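Local coordinates for amino acid ABC superfamily ATP binding cassette transporter, binding protein (Streptococcus pneumoniae, PDB 4H5G) that binds L-arginine between its two lobes and probably delivers it to an amino acid ABC transporter in the membrane, at residues Gly81-Asp86 with Gly131-Ser136; Leu77-Ile82 with Ile96-Asn101; Ser62-Leu67 with Ser149-Gly154. All blocks are in the same frame, centred on the assembly; numbering follows the deposited sequence.

Interaction 1 (Gly81-Asp86 with Gly131-Ser136); sequences GISATD and GTVPES. With ARG (arginine), chain L.
Val-133 meets Ser-83 and Thr-85 across the cleft in which the arginine ligand lies. Val-133 CB sits 3.9 Å from ARG OXT. From there the two methyls part. CG1 stands anti to the backbone N (chi1 173°). This leaves CG2 beside the backbone N, as the branch that reaches the other segment. CG2 of Val-133 lies 3.6 Å from Thr-85 CG2 and 3.7 Å from Ser-83 CB. It touches both a methyl and a methylene, and the side chains of Val-133 and Thr-85 run past each other in opposite directions. Thr-85 offers its methyl here. Its OG1 is hydrogen-bonded to the backbone N of Arg-88 and caps helix 86-89.

The two segments belong to different lobes of a type II periplasmic binding protein fold, and the ligand is clasped between them. Residues 81-86 follow strand 77-78 of one lobe, while residues 131-136 lead into helix 133-141 of the other. Each side takes one carboxylate oxygen. Ser-83 N donates to ARG O at 2.8 Å, with an N-H...O angle of 168°. Val-133 N donates to ARG OXT, also at 2.8 Å, with an angle of 165°. Arg-88 is a further ligand partner.

The ligand amino group is held from the 81-86 side. ARG N donates to Gly-81 O at 2.8 Å and to Ser-83 OG at 3.1 Å. Val-133 N lies in the first turn of its helix, so the helix end would probably favour the negative carboxylate. Thr-132 is the N-cap, and its OG1 accepts from Glu-135 N. The Pro-134 ring packs its CD against ARG CA at 3.7 Å.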
loop_
_atom_site.group_PDB
_atom_site.type_symbol
_atom_site.label_atom_id
_atom_site.label_comp_id
_atom_site.label_asym_id
_atom_site.label_seq_id
_atom_site.Cartn_x
_atom_site.Cartn_y
_atom_site.Cartn_z
ATOM N N GLY A 81 -1.119 -2.005 -1.947
ATOM C CA GLY A 81 -0.296 -2.427 -0.813
ATOM C C GLY A 81 -1.182 -2.957 0.302
ATOM O O GLY A 81 -0.984 -2.665 1.490
ATOM N N ILE A 82 -2.171 -3.752 -0.085
ATOM C CA ILE A 82 -3.225 -4.157 0.846
ATOM C C ILE A 82 -2.845 -5.408 1.617
ATOM O O ILE A 82 -2.661 -6.471 1.023
ATOM C CB ILE A 82 -4.530 -4.447 0.087
ATOM C CG1 ILE A 82 -4.990 -3.193 -0.673
ATOM C CG2 ILE A 82 -5.613 -4.955 1.048
ATOM C CD1 ILE A 82 -6.179 -3.448 -1.614
ATOM N N SER A 83 -2.749 -5.281 2.943
ATOM C CA SER A 83 -2.499 -6.430 3.821
ATOM C C SER A 83 -3.663 -7.428 3.781
ATOM O O SER A 83 -4.810 -7.063 4.026
ATOM C CB SER A 83 -2.293 -5.939 5.259
ATOM O OG SER A 83 -1.212 -5.036 5.354
ATOM N N ALA A 84 -3.370 -8.698 3.510
ATOM C CA ALA A 84 -4.429 -9.713 3.458
ATOM C C ALA A 84 -4.758 -10.236 4.863
ATOM O O ALA A 84 -4.386 -11.357 5.236
ATOM C CB ALA A 84 -4.030 -10.850 2.522
ATOM N N THR A 85 -5.485 -9.427 5.632
ATOM C CA THR A 85 -5.796 -9.784 7.024
ATOM C C THR A 85 -6.951 -10.776 7.137
ATOM O O THR A 85 -7.771 -10.894 6.230
ATOM C CB THR A 85 -6.158 -8.528 7.833
ATOM O OG1 THR A 85 -7.413 -8.025 7.365
ATOM C CG2 THR A 85 -5.088 -7.447 7.659
ATOM N N ASP A 86 -7.018 -11.475 8.266
ATOM C CA ASP A 86 -8.115 -12.405 8.513
ATOM C C ASP A 86 -9.465 -11.688 8.441
ATOM O O ASP A 86 -10.427 -12.212 7.879
ATOM C CB ASP A 86 -7.938 -13.087 9.871
ATOM C CG ASP A 86 -6.810 -14.105 9.873
ATOM O OD1 ASP A 86 -6.396 -14.559 8.787
ATOM O OD2 ASP A 86 -6.336 -14.460 10.972
ATOM N N GLY A 131 -8.218 3.543 8.175
ATOM C CA GLY A 131 -8.644 2.296 7.569
ATOM C C GLY A 131 -7.520 1.305 7.319
ATOM O O GLY A 131 -7.695 0.398 6.516
ATOM N N THR A 132 -6.382 1.461 8.008
ATOM C CA THR A 132 -5.211 0.620 7.714
ATOM C C THR A 132 -4.726 -0.242 8.874
ATOM O O THR A 132 -5.045 0.007 10.040
ATOM C CB THR A 132 -3.989 1.442 7.209
ATOM O OG1 THR A 132 -3.449 2.215 8.288
ATOM C CG2 THR A 132 -4.359 2.354 6.024
ATOM N N VAL A 133 -3.917 -1.242 8.527
ATOM C CA VAL A 133 -3.234 -2.076 9.515
ATOM C C VAL A 133 -2.286 -1.277 10.427
ATOM O O VAL A 133 -2.354 -1.430 11.645
ATOM C CB VAL A 133 -2.549 -3.313 8.858
ATOM C CG1 VAL A 133 -1.686 -4.082 9.871
ATOM C CG2 VAL A 133 -3.615 -4.229 8.248
ATOM N N PRO A 134 -1.417 -0.413 9.863
ATOM C CA PRO A 134 -0.574 0.392 10.765
ATOM C C PRO A 134 -1.380 1.250 11.748
ATOM O O PRO A 134 -0.931 1.478 12.871
ATOM C CB PRO A 134 0.225 1.277 9.802
ATOM C CG PRO A 134 0.295 0.474 8.544
ATOM C CD PRO A 134 -1.037 -0.230 8.449
ATOM N N GLU A 135 -2.561 1.707 11.331
ATOM C CA GLU A 135 -3.443 2.442 12.237
ATOM C C GLU A 135 -3.958 1.542 13.357
ATOM O O GLU A 135 -3.896 1.896 14.546
ATOM C CB GLU A 135 -4.627 3.048 11.472
ATOM C CG GLU A 135 -5.599 3.816 12.363
ATOM C CD GLU A 135 -6.912 4.146 11.656
ATOM O OE1 GLU A 135 -7.468 5.245 11.887
ATOM O OE2 GLU A 135 -7.393 3.299 10.873
ATOM N N SER A 136 -4.449 0.367 12.971
ATOM C CA SER A 136 -4.997 -0.593 13.931
ATOM C C SER A 136 -3.954 -1.002 14.957
ATOM O O SER A 136 -4.250 -1.143 16.141
ATOM C CB SER A 136 -5.524 -1.838 13.210
ATOM O OG SER A 136 -6.631 -1.532 12.388
HETATM N N ARG L . -0.718 -2.246 4.208
HETATM C CA ARG L . -1.650 -1.375 4.939
HETATM C C ARG L . -3.064 -1.909 4.873
HETATM O O ARG L . -3.412 -2.740 4.019
HETATM C CB ARG L . -1.609 0.061 4.395
HETATM C CG ARG L . -1.773 0.176 2.882
HETATM C CD ARG L . -1.943 1.639 2.446
HETATM N NE ARG L . -1.926 1.775 0.982
HETATM C CZ ARG L . -2.005 2.926 0.322
HETATM N NH1 ARG L . -1.971 2.939 -1.009
HETATM N NH2 ARG L . -2.115 4.065 0.998
HETATM O OXT ARG L . -3.902 -1.519 5.691
#

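Interaction 2 (Leu77-Ile82 with Ile96-Asn101); sequences LAVAGI and IPYYEN. With ARG (arginine), chain L.
Tyr-98 brings its phenol oxygen to the backbone turn at Val-79 to Ile-82. Tyr-98 OH lies 3.5 Å from Gly-81 CA and 4.1 Å from Val-79 CG1. The Val-79 side chain crosses the tyrosine at a slant, and its CG1 methyl meets the end of the phenol.

Water 1 completes the junction. It lies in the plane of the Tyr-98 ring, at its edge, 2.8 Å from Tyr-98 OH. The same water accepts from Ala-80 N and from Ile-82 N, each at 3.0 Å. Three groups therefore hold it, and it ties the tyrosine to two amides of the turn. Tyr-98 CG stands between the backbone N and the carbonyl carbon (chi1 60°), which directs the ring at the turn.

On the ligand side of the turn, Ala-80 O accepts from ARG NE at 2.9 Å and, weakly, from NH1. Asp-41 stands in the second shell, where its OD2 accepts from Gly-81 N.

Farther out, Tyr-98 meets the Tyr-228 ring with planes at about 50° and rests on Ile-219 of helix 209-225. Val-79 and Tyr-98 both touch Met-44 of helix 40-52. The 96-101 loop runs from strand 92-94 to strand 103-108, while strand 77-78 lies beside strand 13-18 in a parallel sheet.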
loop_
_atom_site.group_PDB
_atom_site.type_symbol
_atom_site.label_atom_id
_atom_site.label_comp_id
_atom_site.label_asym_id
_atom_site.label_seq_id
_atom_site.Cartn_x
_atom_site.Cartn_y
_atom_site.Cartn_z
ATOM N N LEU A 77 -10.627 -5.233 -9.322
ATOM C CA LEU A 77 -9.599 -5.626 -8.368
ATOM C C LEU A 77 -9.255 -4.410 -7.522
ATOM O O LEU A 77 -9.442 -3.281 -7.953
ATOM C CB LEU A 77 -8.324 -6.049 -9.105
ATOM C CG LEU A 77 -8.355 -7.261 -10.039
ATOM C CD1 LEU A 77 -6.977 -7.395 -10.711
ATOM C CD2 LEU A 77 -8.703 -8.529 -9.263
ATOM N N ALA A 78 -8.717 -4.638 -6.332
ATOM C CA ALA A 78 -8.094 -3.546 -5.575
ATOM C C ALA A 78 -6.636 -3.923 -5.355
ATOM O O ALA A 78 -6.334 -5.028 -4.904
ATOM C CB ALA A 78 -8.810 -3.329 -4.259
ATOM N N VAL A 79 -5.733 -3.008 -5.696
ATOM C CA VAL A 79 -4.291 -3.245 -5.535
ATOM C C VAL A 79 -3.728 -1.961 -4.956
ATOM O O VAL A 79 -3.666 -0.939 -5.638
ATOM C CB VAL A 79 -3.607 -3.557 -6.872
ATOM C CG1 VAL A 79 -2.134 -3.918 -6.640
ATOM C CG2 VAL A 79 -4.307 -4.723 -7.603
ATOM N N ALA A 80 -3.340 -2.006 -3.685
ATOM C CA ALA A 80 -2.919 -0.778 -3.003
ATOM C C ALA A 80 -2.079 -1.092 -1.781
ATOM O O ALA A 80 -2.307 -0.532 -0.706
ATOM C CB ALA A 80 -4.146 0.046 -2.604
ATOM N N GLY A 81 -1.119 -2.005 -1.947
ATOM C CA GLY A 81 -0.296 -2.427 -0.813
ATOM C C GLY A 81 -1.182 -2.957 0.302
ATOM O O GLY A 81 -0.984 -2.665 1.490
ATOM N N ILE A 82 -2.171 -3.752 -0.085
ATOM C CA ILE A 82 -3.225 -4.157 0.846
ATOM C C ILE A 82 -2.845 -5.408 1.617
ATOM O O ILE A 82 -2.661 -6.471 1.023
ATOM C CB ILE A 82 -4.530 -4.447 0.087
ATOM C CG1 ILE A 82 -4.990 -3.193 -0.673
ATOM C CG2 ILE A 82 -5.613 -4.955 1.048
ATOM C CD1 ILE A 82 -6.179 -3.448 -1.614
ATOM N N ILE A 96 -2.759 -14.931 -3.927
ATOM C CA ILE A 96 -1.559 -15.282 -3.172
ATOM C C ILE A 96 -0.778 -13.987 -2.895
ATOM O O ILE A 96 -0.910 -13.007 -3.624
ATOM C CB ILE A 96 -0.692 -16.300 -3.940
ATOM C CG1 ILE A 96 -0.199 -15.705 -5.263
ATOM C CG2 ILE A 96 -1.467 -17.619 -4.129
ATOM C CD1 ILE A 96 0.704 -16.654 -6.077
ATOM N N PRO A 97 0.043 -13.967 -1.831
ATOM C CA PRO A 97 0.795 -12.735 -1.558
ATOM C C PRO A 97 1.717 -12.393 -2.733
ATOM O O PRO A 97 2.273 -13.318 -3.334
ATOM C CB PRO A 97 1.682 -13.122 -0.369
ATOM C CG PRO A 97 1.037 -14.287 0.243
ATOM C CD PRO A 97 0.258 -15.004 -0.810
ATOM N N TYR A 98 1.877 -11.113 -3.051
ATOM C CA TYR A 98 2.887 -10.721 -4.034
ATOM C C TYR A 98 4.124 -10.100 -3.401
ATOM O O TYR A 98 5.197 -10.076 -4.008
ATOM C CB TYR A 98 2.294 -9.790 -5.106
ATOM C CG TYR A 98 1.705 -8.490 -4.614
ATOM C CD1 TYR A 98 2.514 -7.385 -4.386
ATOM C CD2 TYR A 98 0.327 -8.351 -4.418
ATOM C CE1 TYR A 98 1.984 -6.174 -3.963
ATOM C CE2 TYR A 98 -0.221 -7.126 -3.992
ATOM C CZ TYR A 98 0.621 -6.051 -3.777
ATOM O OH TYR A 98 0.097 -4.825 -3.372
ATOM N N TYR A 99 3.980 -9.590 -2.176
ATOM C CA TYR A 99 5.120 -9.031 -1.444
ATOM C C TYR A 99 4.826 -8.975 0.050
ATOM O O TYR A 99 3.720 -8.632 0.461
ATOM C CB TYR A 99 5.443 -7.614 -1.938
ATOM C CG TYR A 99 6.864 -7.176 -1.629
ATOM C CD1 TYR A 99 7.944 -7.778 -2.257
ATOM C CD2 TYR A 99 7.126 -6.165 -0.716
ATOM C CE1 TYR A 99 9.251 -7.392 -1.986
ATOM C CE2 TYR A 99 8.431 -5.776 -0.438
ATOM C CZ TYR A 99 9.484 -6.395 -1.078
ATOM O OH TYR A 99 10.786 -6.008 -0.818
ATOM N N GLU A 100 5.837 -9.290 0.851
ATOM C CA GLU A 100 5.704 -9.254 2.299
ATOM C C GLU A 100 6.773 -8.328 2.867
ATOM O O GLU A 100 7.947 -8.423 2.515
ATOM C CB GLU A 100 5.846 -10.657 2.890
ATOM C CG GLU A 100 5.854 -10.672 4.407
ATOM C CD GLU A 100 5.844 -12.075 4.977
ATOM O OE1 GLU A 100 5.638 -13.033 4.207
ATOM O OE2 GLU A 100 6.040 -12.213 6.198
ATOM N N ASN A 101 6.356 -7.413 3.737
ATOM C CA ASN A 101 7.293 -6.463 4.336
ATOM C C ASN A 101 6.927 -6.134 5.779
ATOM O O ASN A 101 5.866 -6.535 6.269
ATOM C CB ASN A 101 7.381 -5.188 3.490
ATOM C CG ASN A 101 6.043 -4.542 3.277
ATOM O OD1 ASN A 101 5.443 -4.652 2.200
ATOM N ND2 ASN A 101 5.545 -3.868 4.310
HETATM N N ARG L . -0.718 -2.246 4.208
HETATM C CA ARG L . -1.650 -1.375 4.939
HETATM C C ARG L . -3.064 -1.909 4.873
HETATM O O ARG L . -3.412 -2.740 4.019
HETATM C CB ARG L . -1.609 0.061 4.395
HETATM C CG ARG L . -1.773 0.176 2.882
HETATM C CD ARG L . -1.943 1.639 2.446
HETATM N NE ARG L . -1.926 1.775 0.982
HETATM C CZ ARG L . -2.005 2.926 0.322
HETATM N NH1 ARG L . -1.971 2.939 -1.009
HETATM N NH2 ARG L . -2.115 4.065 0.998
HETATM O OXT ARG L . -3.902 -1.519 5.691
HETATM O O HOH W 1 -2.676 -4.760 -2.840
#

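Interaction 3 (Ser62-Leu67 with Ser149-Gly154); sequences SFDNVL and SLTNMG. With ARG (arginine), chain L; SO4 (sulfate ion), chain C.
The methyl CG2 of Thr-151 presses against Ser-62, and the side chain of Asp-64 crosses that of Thr-151 at about a right angle. Thr-151 CG2 lies 3.4 Å from both CB and OG of Ser-62, and the carbon pair is a tight one. CG2 stands anti to the backbone N of Thr-151 (chi1 of OG1 -59°), and OG1, beside the backbone N, meets a sulfate. Asp-64 OD1 comes 4.0 Å from Thr-151 CG2.

Water carries the polar links. Waters 2 and 3 each accept from a backbone amide, Phe-63 N and Asp-64 N respectively, and each donates to Thr-151 O. Water 4 donates to Thr-151 OG1; its approach to Asp-64 OD2 is unusually short, so that link is doubtful. The contact spans the mouth of the cleft between the two lobes of this periplasmic binding protein fold. It joins the turn before helix 66-71 to the link between strand 146-150 and helix 153-162.

Phe-63 points its ring into the cleft instead. One face lies under the ligand CD, which sits 3.5 Å above the ring plane and offset toward the rim. Thr-151 N donates to O1 of the sulfate, probably from the crystallisation liquor, at 2.8 Å, and Thr-151 OG1 to sulfate O4 at 2.7 Å.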
loop_
_atom_site.group_PDB
_atom_site.type_symbol
_atom_site.label_atom_id
_atom_site.label_comp_id
_atom_site.label_asym_id
_atom_site.label_seq_id
_atom_site.Cartn_x
_atom_site.Cartn_y
_atom_site.Cartn_z
ATOM N N SER A 62 -8.904 7.683 -2.084
ATOM C CA SER A 62 -8.182 7.553 -0.822
ATOM C C SER A 62 -8.226 6.106 -0.372
ATOM O O SER A 62 -9.152 5.365 -0.716
ATOM C CB SER A 62 -8.780 8.462 0.246
ATOM O OG SER A 62 -8.647 9.821 -0.118
ATOM N N PHE A 63 -7.240 5.701 0.418
ATOM C CA PHE A 63 -7.136 4.294 0.776
ATOM C C PHE A 63 -8.390 3.754 1.441
ATOM O O PHE A 63 -8.824 2.642 1.127
ATOM C CB PHE A 63 -5.922 3.984 1.649
ATOM C CG PHE A 63 -5.780 2.509 1.932
ATOM C CD1 PHE A 63 -5.194 1.670 1.004
ATOM C CD2 PHE A 63 -6.304 1.956 3.094
ATOM C CE1 PHE A 63 -5.086 0.307 1.250
ATOM C CE2 PHE A 63 -6.222 0.591 3.336
ATOM C CZ PHE A 63 -5.610 -0.231 2.420
ATOM N N ASP A 64 -8.969 4.532 2.355
ATOM C CA ASP A 64 -10.101 4.048 3.147
ATOM C C ASP A 64 -11.376 3.781 2.343
ATOM O O ASP A 64 -12.355 3.257 2.887
ATOM C CB ASP A 64 -10.400 4.945 4.369
ATOM C CG ASP A 64 -10.743 6.372 4.001
ATOM O OD1 ASP A 64 -10.824 6.699 2.802
ATOM O OD2 ASP A 64 -10.946 7.176 4.935
ATOM N N ASN A 65 -11.349 4.098 1.048
ATOM C CA ASN A 65 -12.480 3.750 0.175
ATOM C C ASN A 65 -12.139 2.724 -0.901
ATOM O O ASN A 65 -13.002 2.363 -1.702
ATOM C CB ASN A 65 -13.091 5.010 -0.462
ATOM C CG ASN A 65 -14.607 5.039 -0.347
ATOM O OD1 ASN A 65 -15.213 4.137 0.243
ATOM N ND2 ASN A 65 -15.223 6.081 -0.884
ATOM N N VAL A 66 -10.895 2.248 -0.914
ATOM C CA VAL A 66 -10.455 1.310 -1.946
ATOM C C VAL A 66 -11.220 -0.016 -1.869
ATOM O O VAL A 66 -11.791 -0.479 -2.867
ATOM C CB VAL A 66 -8.923 1.088 -1.880
ATOM C CG1 VAL A 66 -8.521 -0.161 -2.656
ATOM C CG2 VAL A 66 -8.158 2.310 -2.413
ATOM N N LEU A 67 -11.257 -0.627 -0.688
ATOM C CA LEU A 67 -11.983 -1.896 -0.560
ATOM C C LEU A 67 -13.494 -1.739 -0.769
ATOM O O LEU A 67 -14.151 -2.593 -1.375
ATOM C CB LEU A 67 -11.657 -2.565 0.780
ATOM C CG LEU A 67 -10.217 -3.082 0.829
ATOM C CD1 LEU A 67 -9.899 -3.568 2.247
ATOM C CD2 LEU A 67 -10.007 -4.216 -0.172
ATOM N N SER A 149 -5.463 10.050 13.089
ATOM C CA SER A 149 -5.700 9.240 11.894
ATOM C C SER A 149 -5.968 10.179 10.728
ATOM O O SER A 149 -6.818 11.061 10.826
ATOM C CB SER A 149 -6.889 8.295 12.097
ATOM O OG SER A 149 -6.625 7.332 13.094
ATOM N N LEU A 150 -5.244 9.996 9.633
ATOM C CA LEU A 150 -5.382 10.880 8.479
ATOM C C LEU A 150 -5.748 10.083 7.248
ATOM O O LEU A 150 -5.303 8.959 7.076
ATOM C CB LEU A 150 -4.071 11.634 8.257
ATOM C CG LEU A 150 -3.788 12.563 9.442
ATOM C CD1 LEU A 150 -2.322 12.945 9.488
ATOM C CD2 LEU A 150 -4.661 13.801 9.360
ATOM N N THR A 151 -6.559 10.666 6.376
ATOM C CA THR A 151 -6.996 9.942 5.180
ATOM C C THR A 151 -5.853 9.664 4.198
ATOM O O THR A 151 -5.730 8.559 3.686
ATOM C CB THR A 151 -8.100 10.734 4.457
ATOM O OG1 THR A 151 -9.209 10.924 5.346
ATOM C CG2 THR A 151 -8.575 9.989 3.235
ATOM N N ASN A 152 -5.025 10.674 3.942
ATOM C CA ASN A 152 -3.966 10.639 2.917
ATOM C C ASN A 152 -2.586 10.523 3.567
ATOM O O ASN A 152 -2.280 11.288 4.483
ATOM C CB ASN A 152 -4.029 11.940 2.095
ATOM C CG ASN A 152 -3.116 11.935 0.866
ATOM O OD1 ASN A 152 -1.901 12.175 0.954
ATOM N ND2 ASN A 152 -3.711 11.705 -0.292
ATOM N N MET A 153 -1.750 9.598 3.098
ATOM C CA MET A 153 -0.413 9.421 3.686
ATOM C C MET A 153 0.483 10.640 3.495
ATOM O O MET A 153 1.293 10.956 4.367
ATOM C CB MET A 153 0.282 8.158 3.150
ATOM C CG MET A 153 1.685 7.938 3.749
ATOM S SD MET A 153 1.681 7.884 5.561
ATOM C CE MET A 153 0.842 6.331 5.825
ATOM N N GLY A 154 0.343 11.325 2.361
ATOM C CA GLY A 154 1.118 12.540 2.115
ATOM C C GLY A 154 0.843 13.603 3.160
ATOM O O GLY A 154 1.750 14.336 3.575
HETATM N N ARG L . -0.718 -2.246 4.208
HETATM C CA ARG L . -1.650 -1.375 4.939
HETATM C C ARG L . -3.064 -1.909 4.873
HETATM O O ARG L . -3.412 -2.740 4.019
HETATM C CB ARG L . -1.609 0.061 4.395
HETATM C CG ARG L . -1.773 0.176 2.882
HETATM C CD ARG L . -1.943 1.639 2.446
HETATM N NE ARG L . -1.926 1.775 0.982
HETATM C CZ ARG L . -2.005 2.926 0.322
HETATM N NH1 ARG L . -1.971 2.939 -1.009
HETATM N NH2 ARG L . -2.115 4.065 0.998
HETATM O OXT ARG L . -3.902 -1.519 5.691
HETATM S S SO4 C . -8.694 14.024 7.086
HETATM O O1 SO4 C . -7.465 13.245 7.048
HETATM O O2 SO4 C . -9.213 14.050 8.455
HETATM O O3 SO4 C . -8.396 15.384 6.640
HETATM O O4 SO4 C . -9.698 13.418 6.206
HETATM O O HOH W 2 -5.301 7.905 0.640
HETATM O O HOH W 3 -7.389 6.352 4.053
HETATM O O HOH W 4 -11.656 9.559 4.926
#

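The three contacts surround one bound arginine. Interactions 1 and 2 have centres about 10 Å apart and share Gly-81 and Ile-82. Interaction 3 is centred about 11 Å from interaction 1 and 16 Å from interaction 2. Along the chain, interaction 3 closes a long loop that holds the other two. Interactions 1 and 3 bridge the lobes: helix 133-141 and strand 146-150, which follow each other in the chain, belong to the second lobe. Interaction 2 backs the 77-82 segment with the loop leading to strand 103-108. Phe-63 packs on Ile-82 and Thr-132, and Glu-135 OE1 probably bonds Ser-149 OG. The ligand is thus enclosed by both lobes, consistent with a closed, loaded state.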